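Iron superoxide dismutase (Trypanosoma cruzi, PDB 2GPC) catalyses the dismutation of superoxide to molecular oxygen and hydrogen peroxide, using an active-site iron ion that cycles between its ferrous and ferric states. Local coordinates at the interface of chains A and B. Coordinates in Å, arbitrary orientation; residue numbers count along the deposited sequence, not the author numbering. Chains: chain A/B, iron superoxide dismutase.

Contact 1: the interface of chains A and B. Residues chain A 121-122, 143, 162; chain B 121-122, 143.
A:Ser122 and B:Ser122 meet hydroxyl to hydroxyl where the two-fold axis passes between the subunits, their OG atoms 2.9 Å apart. Serine suits the place because its hydroxyl can donate or accept; the direction of this hydrogen bond is not settled. In A:Ser122 the OG is turned toward its partner by lying beside the backbone N, anti to the carbonyl carbon (chi1 -62°), and B:Ser122 repeats this at -61°, in keeping with the two-fold symmetry.

Water carries the second set of bonds. One molecule lies between the chains and is gripped four ways: by the backbone N of A:Ser122 (2.9 Å), that of B:Ser122 (3.0 Å), A:Asp143 OD1 and B:Asp143 OD1. The two carboxylate oxygens OD1 lie 4.9 Å apart, and the shared water and amides may ease their repulsion.

Packing completes the patch. B:Gly121 CA lies over the rim of one indole face, 3.6 Å from A:Trp162 CH2, on the same side as A:Ser122 CB; with no side chain, glycine lets the backbone come this close. The ring's NE1 donates to A:Asp143 O, which lies in the ring plane though the N-H comes in from above the carbonyl plane; this and the serine CB on the face should restrain the ring's rotation. Residues 121 and 122 lie at the end of the loop joining helix 105-118 to strand 123-130, while A:Asp143 follows strand 135-142 and A:Trp162 lies just beyond strand 153-160.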
loop_
_atom_site.group_PDB
_atom_site.type_symbol
_atom_site.label_atom_id
_atom_site.label_comp_id
_atom_site.label_asym_id
_atom_site.label_seq_id
_atom_site.Cartn_x
_atom_site.Cartn_y
_atom_site.Cartn_z
ATOM N N GLY A 121 3.555 4.533 0.064
ATOM C CA GLY A 121 2.484 3.629 0.455
ATOM C C GLY A 121 1.330 3.663 -0.535
ATOM O O GLY A 121 1.499 4.062 -1.682
ATOM N N SER A 122 0.167 3.228 -0.065
ATOM C CA SER A 122 -1.046 3.100 -0.867
ATOM C C SER A 122 -1.729 4.446 -0.988
ATOM O O SER A 122 -1.848 5.177 0.002
ATOM C CB SER A 122 -2.006 2.120 -0.194
ATOM O OG SER A 122 -1.453 0.815 -0.096
ATOM N N ASP A 143 -4.322 5.993 1.238
ATOM C CA ASP A 143 -5.193 4.842 1.465
ATOM C C ASP A 143 -6.509 4.989 0.702
ATOM O O ASP A 143 -6.490 4.954 -0.528
ATOM C CB ASP A 143 -5.372 4.599 2.959
ATOM C CG ASP A 143 -4.060 4.327 3.649
ATOM O OD1 ASP A 143 -3.198 3.645 3.048
ATOM O OD2 ASP A 143 -3.793 4.745 4.788
ATOM N N TRP A 162 -2.078 2.484 -5.511
ATOM C CA TRP A 162 -1.970 1.245 -4.748
ATOM C C TRP A 162 -1.194 0.278 -5.625
ATOM O O TRP A 162 -1.401 0.242 -6.844
ATOM C CB TRP A 162 -3.351 0.650 -4.420
ATOM C CG TRP A 162 -4.112 1.312 -3.295
ATOM C CD1 TRP A 162 -4.529 2.606 -3.234
ATOM C CD2 TRP A 162 -4.589 0.686 -2.097
ATOM N NE1 TRP A 162 -5.229 2.835 -2.074
ATOM C CE2 TRP A 162 -5.280 1.672 -1.351
ATOM C CE3 TRP A 162 -4.507 -0.613 -1.575
ATOM C CZ2 TRP A 162 -5.868 1.405 -0.113
ATOM C CZ3 TRP A 162 -5.084 -0.876 -0.354
ATOM C CH2 TRP A 162 -5.757 0.131 0.373
ATOM N N GLY B 121 -4.478 -0.875 3.698
ATOM C CA GLY B 121 -3.357 -0.200 3.066
ATOM C C GLY B 121 -2.043 -0.917 3.330
ATOM O O GLY B 121 -2.017 -2.115 3.659
ATOM N N SER B 122 -0.950 -0.173 3.165
ATOM C CA SER B 122 0.397 -0.697 3.314
ATOM C C SER B 122 0.761 -0.699 4.787
ATOM O O SER B 122 0.426 0.231 5.498
ATOM C CB SER B 122 1.385 0.178 2.542
ATOM O OG SER B 122 1.095 0.202 1.161
ATOM N N ASP B 143 2.430 1.929 6.698
ATOM C CA ASP B 143 3.488 2.391 5.805
ATOM C C ASP B 143 4.880 1.948 6.294
ATOM O O ASP B 143 5.169 0.756 6.283
ATOM C CB ASP B 143 3.372 3.900 5.608
ATOM C CG ASP B 143 2.024 4.308 5.038
ATOM O OD1 ASP B 143 1.531 3.607 4.126
ATOM O OD2 ASP B 143 1.391 5.310 5.442
HETATM O O HOH W 1 -0.627 2.800 2.740
#

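Contact 2: the interface of chains A and B. Residues chain A 67, 71, 143-144, 162; chain B 120-121, 142.
B:Phe120 reaches across the interface into chain A, its CG anti to the backbone N, sending the ring away from its own chain. At the base, CB and CG pass alongside the amide of A:Asn67. CD2 comes nearest to that amide, 3.4 Å from A:Asn67 ND2, and the amide lies stacked on the ring, the planes 12° apart. CE2 touches the methyl CB of A:Ala144 at 3.6 Å, a side chain small enough to admit the ring's rim. CE1, across the tip, reaches A:Trp162 CH2 (3.9 Å) and lies near A:Asn67 CB. The tip, CZ, meets A:Trp162 CH2 at 3.6 Å on the face opposite the amide, and the indole stands edge-to-face at 63°. A:Gln71 CG closes in on CZ from the rim, 3.8 Å off. Phenylalanine, flat and apolar, suits the slot by offering one face to an amide and the other to an aromatic edge.

Beside it, B:His142 NE2 donates to A:Asp143 OD2 at 2.7 Å, on the syn side of the carboxylate. The imidazole stands steeply to the carboxylate, and the bond is bent, 138° at the hydrogen. The aromatic ring thus inserts between helix 63-80, with A:Asn67 and A:Gln71, and the loop residue A:Trp162, while B:His142 ends strand 136-142.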
loop_
_atom_site.group_PDB
_atom_site.type_symbol
_atom_site.label_atom_id
_atom_site.label_comp_id
_atom_site.label_asym_id
_atom_site.label_seq_id
_atom_site.Cartn_x
_atom_site.Cartn_y
_atom_site.Cartn_z
ATOM N N ASN A 67 -13.738 3.509 4.423
ATOM C CA ASN A 67 -12.754 2.953 3.489
ATOM C C ASN A 67 -13.397 2.146 2.348
ATOM O O ASN A 67 -12.948 2.220 1.204
ATOM C CB ASN A 67 -11.720 2.073 4.210
ATOM C CG ASN A 67 -10.858 2.842 5.216
ATOM O OD1 ASN A 67 -10.746 4.084 5.179
ATOM N ND2 ASN A 67 -10.212 2.085 6.118
ATOM N N GLN A 71 -13.362 3.576 -1.434
ATOM C CA GLN A 71 -12.631 2.778 -2.409
ATOM C C GLN A 71 -13.524 2.445 -3.597
ATOM O O GLN A 71 -13.056 2.392 -4.720
ATOM C CB GLN A 71 -12.061 1.501 -1.797
ATOM C CG GLN A 71 -10.830 1.725 -0.914
ATOM C CD GLN A 71 -9.615 2.181 -1.695
ATOM O OE1 GLN A 71 -9.493 3.357 -2.004
ATOM N NE2 GLN A 71 -8.715 1.251 -2.016
ATOM N N ASP A 143 -4.322 5.993 1.238
ATOM C CA ASP A 143 -5.193 4.842 1.465
ATOM C C ASP A 143 -6.509 4.989 0.702
ATOM O O ASP A 143 -6.490 4.954 -0.528
ATOM C CB ASP A 143 -5.372 4.599 2.959
ATOM C CG ASP A 143 -4.060 4.327 3.649
ATOM O OD1 ASP A 143 -3.198 3.645 3.048
ATOM O OD2 ASP A 143 -3.793 4.745 4.788
ATOM N N ALA A 144 -7.630 5.142 1.408
ATOM C CA ALA A 144 -8.944 5.296 0.777
ATOM C C ALA A 144 -9.402 6.747 0.762
ATOM O O ALA A 144 -10.528 7.031 0.382
ATOM C CB ALA A 144 -9.982 4.421 1.483
ATOM N N TRP A 162 -2.078 2.484 -5.511
ATOM C CA TRP A 162 -1.970 1.245 -4.748
ATOM C C TRP A 162 -1.194 0.278 -5.625
ATOM O O TRP A 162 -1.401 0.242 -6.844
ATOM C CB TRP A 162 -3.351 0.650 -4.420
ATOM C CG TRP A 162 -4.112 1.312 -3.295
ATOM C CD1 TRP A 162 -4.529 2.606 -3.234
ATOM C CD2 TRP A 162 -4.589 0.686 -2.097
ATOM N NE1 TRP A 162 -5.229 2.835 -2.074
ATOM C CE2 TRP A 162 -5.280 1.672 -1.351
ATOM C CE3 TRP A 162 -4.507 -0.613 -1.575
ATOM C CZ2 TRP A 162 -5.868 1.405 -0.113
ATOM C CZ3 TRP A 162 -5.084 -0.876 -0.354
ATOM C CH2 TRP A 162 -5.757 0.131 0.373
ATOM N N PHE B 120 -5.487 -2.286 6.742
ATOM C CA PHE B 120 -5.881 -1.577 5.534
ATOM C C PHE B 120 -4.724 -0.762 4.999
ATOM O O PHE B 120 -4.090 -0.029 5.740
ATOM C CB PHE B 120 -7.087 -0.662 5.789
ATOM C CG PHE B 120 -7.694 -0.126 4.528
ATOM C CD1 PHE B 120 -8.399 -0.972 3.673
ATOM C CD2 PHE B 120 -7.553 1.209 4.181
ATOM C CE1 PHE B 120 -8.951 -0.496 2.499
ATOM C CE2 PHE B 120 -8.105 1.701 3.001
ATOM C CZ PHE B 120 -8.800 0.840 2.151
ATOM N N GLY B 121 -4.478 -0.875 3.698
ATOM C CA GLY B 121 -3.357 -0.200 3.066
ATOM C C GLY B 121 -2.043 -0.917 3.330
ATOM O O GLY B 121 -2.017 -2.115 3.659
ATOM N N HIS B 142 1.778 1.162 10.094
ATOM C CA HIS B 142 1.289 1.571 8.795
ATOM C C HIS B 142 2.439 2.161 8.003
ATOM O O HIS B 142 3.327 2.800 8.568
ATOM C CB HIS B 142 0.196 2.611 8.991
ATOM C CG HIS B 142 -0.681 2.799 7.801
ATOM N ND1 HIS B 142 -1.482 1.795 7.303
ATOM C CD2 HIS B 142 -0.896 3.877 7.014
ATOM C CE1 HIS B 142 -2.156 2.250 6.262
ATOM N NE2 HIS B 142 -1.820 3.511 6.067
#

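Contact 3: the interface of chains A and B. Residues chain A 26, 31, 168; chain B 167, 171-172.
A:His31 and B:Tyr167 approach from opposite directions, imidazole nitrogen to phenol oxygen, and A:His31 NE2 is 2.7 Å from B:Tyr167 OH. The rings are nearly coplanar, little more than 20° apart, and the bond is moderately bent, 148° at the hydrogen. The nitrogen lies in the plane of the phenol ring, at its edge, and B:Tyr167 CE1 and OH lie close to the plane of the imidazole, so each ring meets the other at its rim. Which group donates is not decided, since histidine and tyrosine can each do either. This pair is a conserved feature of the iron and manganese dismutases, where it borders the channel leading to the metal.

The phenol is held from two further quarters. B:Lys171 CA covers the centre of one ring face from within chain B. A:Val168 crosses the ring obliquely; its CG1 is anti to the backbone N, leaving CG2 as the methyl that touches B:Tyr167 CE2 at 3.6 Å.

B:Asn172 sets its CB over a face of the imidazole, 3.7 Å from A:His31 NE2, with its amide plane turned 79° from the ring. The lysine chain runs roughly at right angles to A:Leu26, its aliphatic stretch serving as an apolar surface: B:Lys171 CD lies 3.8 Å from A:Leu26 CD1.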
loop_
_atom_site.group_PDB
_atom_site.type_symbol
_atom_site.label_atom_id
_atom_site.label_comp_id
_atom_site.label_asym_id
_atom_site.label_seq_id
_atom_site.Cartn_x
_atom_site.Cartn_y
_atom_site.Cartn_z
ATOM N N LEU A 26 -8.183 -8.666 -12.304
ATOM C CA LEU A 26 -7.912 -8.785 -10.877
ATOM C C LEU A 26 -8.326 -7.511 -10.158
ATOM O O LEU A 26 -9.000 -7.556 -9.132
ATOM C CB LEU A 26 -6.430 -9.077 -10.618
ATOM C CG LEU A 26 -5.949 -10.482 -10.973
ATOM C CD1 LEU A 26 -4.443 -10.471 -11.030
ATOM C CD2 LEU A 26 -6.446 -11.539 -9.990
ATOM N N HIS A 31 -10.483 -6.662 -6.307
ATOM C CA HIS A 31 -10.400 -5.492 -5.438
ATOM C C HIS A 31 -11.686 -4.675 -5.456
ATOM O O HIS A 31 -12.301 -4.498 -4.420
ATOM C CB HIS A 31 -9.158 -4.630 -5.759
ATOM C CG HIS A 31 -7.870 -5.337 -5.494
ATOM N ND1 HIS A 31 -7.329 -5.440 -4.231
ATOM C CD2 HIS A 31 -7.040 -6.023 -6.315
ATOM C CE1 HIS A 31 -6.222 -6.158 -4.286
ATOM N NE2 HIS A 31 -6.023 -6.527 -5.538
ATOM N N VAL A 168 0.873 -6.378 -11.371
ATOM C CA VAL A 168 0.739 -7.480 -12.314
ATOM C C VAL A 168 1.507 -7.193 -13.602
ATOM O O VAL A 168 2.253 -8.050 -14.094
ATOM C CB VAL A 168 -0.755 -7.774 -12.604
ATOM C CG1 VAL A 168 -0.912 -8.897 -13.615
ATOM C CG2 VAL A 168 -1.489 -8.072 -11.303
ATOM N N TYR B 167 2.013 -10.027 -3.850
ATOM C CA TYR B 167 1.176 -9.928 -5.050
ATOM C C TYR B 167 1.635 -10.836 -6.190
ATOM O O TYR B 167 0.808 -11.307 -6.955
ATOM C CB TYR B 167 0.986 -8.479 -5.542
ATOM C CG TYR B 167 -0.438 -8.257 -6.025
ATOM C CD1 TYR B 167 -1.451 -7.955 -5.124
ATOM C CD2 TYR B 167 -0.780 -8.410 -7.362
ATOM C CE1 TYR B 167 -2.759 -7.792 -5.534
ATOM C CE2 TYR B 167 -2.102 -8.249 -7.789
ATOM C CZ TYR B 167 -3.087 -7.932 -6.859
ATOM O OH TYR B 167 -4.396 -7.754 -7.240
ATOM N N LYS B 171 -1.430 -12.666 -5.447
ATOM C CA LYS B 171 -2.274 -11.587 -5.944
ATOM C C LYS B 171 -3.061 -10.967 -4.762
ATOM O O LYS B 171 -2.460 -10.589 -3.760
ATOM C CB LYS B 171 -3.169 -12.097 -7.097
ATOM C CG LYS B 171 -2.461 -12.972 -8.137
ATOM C CD LYS B 171 -1.609 -12.179 -9.124
ATOM C CE LYS B 171 -0.726 -13.095 -10.000
ATOM N NZ LYS B 171 0.154 -12.321 -10.973
ATOM N N ASN B 172 -4.389 -10.893 -4.860
ATOM C CA ASN B 172 -5.245 -10.272 -3.839
ATOM C C ASN B 172 -5.422 -11.085 -2.556
ATOM O O ASN B 172 -5.994 -10.596 -1.579
ATOM C CB ASN B 172 -6.639 -10.019 -4.430
ATOM C CG ASN B 172 -7.371 -11.310 -4.773
ATOM O OD1 ASN B 172 -8.326 -11.699 -4.089
ATOM N ND2 ASN B 172 -6.919 -11.986 -5.821
#

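Contacts 1 and 2 adjoin, the centres of their C-alpha atoms about 5 Å apart, and share A:Asp143, A:Trp162 and B:Gly121. A:Asp143 gives each one carboxylate oxygen, linking water to histidine. Contact 3 lies about 14 Å from contact 1 and 15 Å from contact 2 between the same centres, drawing on helices 21-44 and 167-170. The two-fold axis runs through contact 1, whose serine pair and water are their own twins, while contacts 2 and 3 recur with the chains exchanged. In sequence A:Trp162 falls between iron ligands A:Asp160 and A:His164, and A:Leu26 precedes ligand A:His27, suggesting an interface built close to the metal.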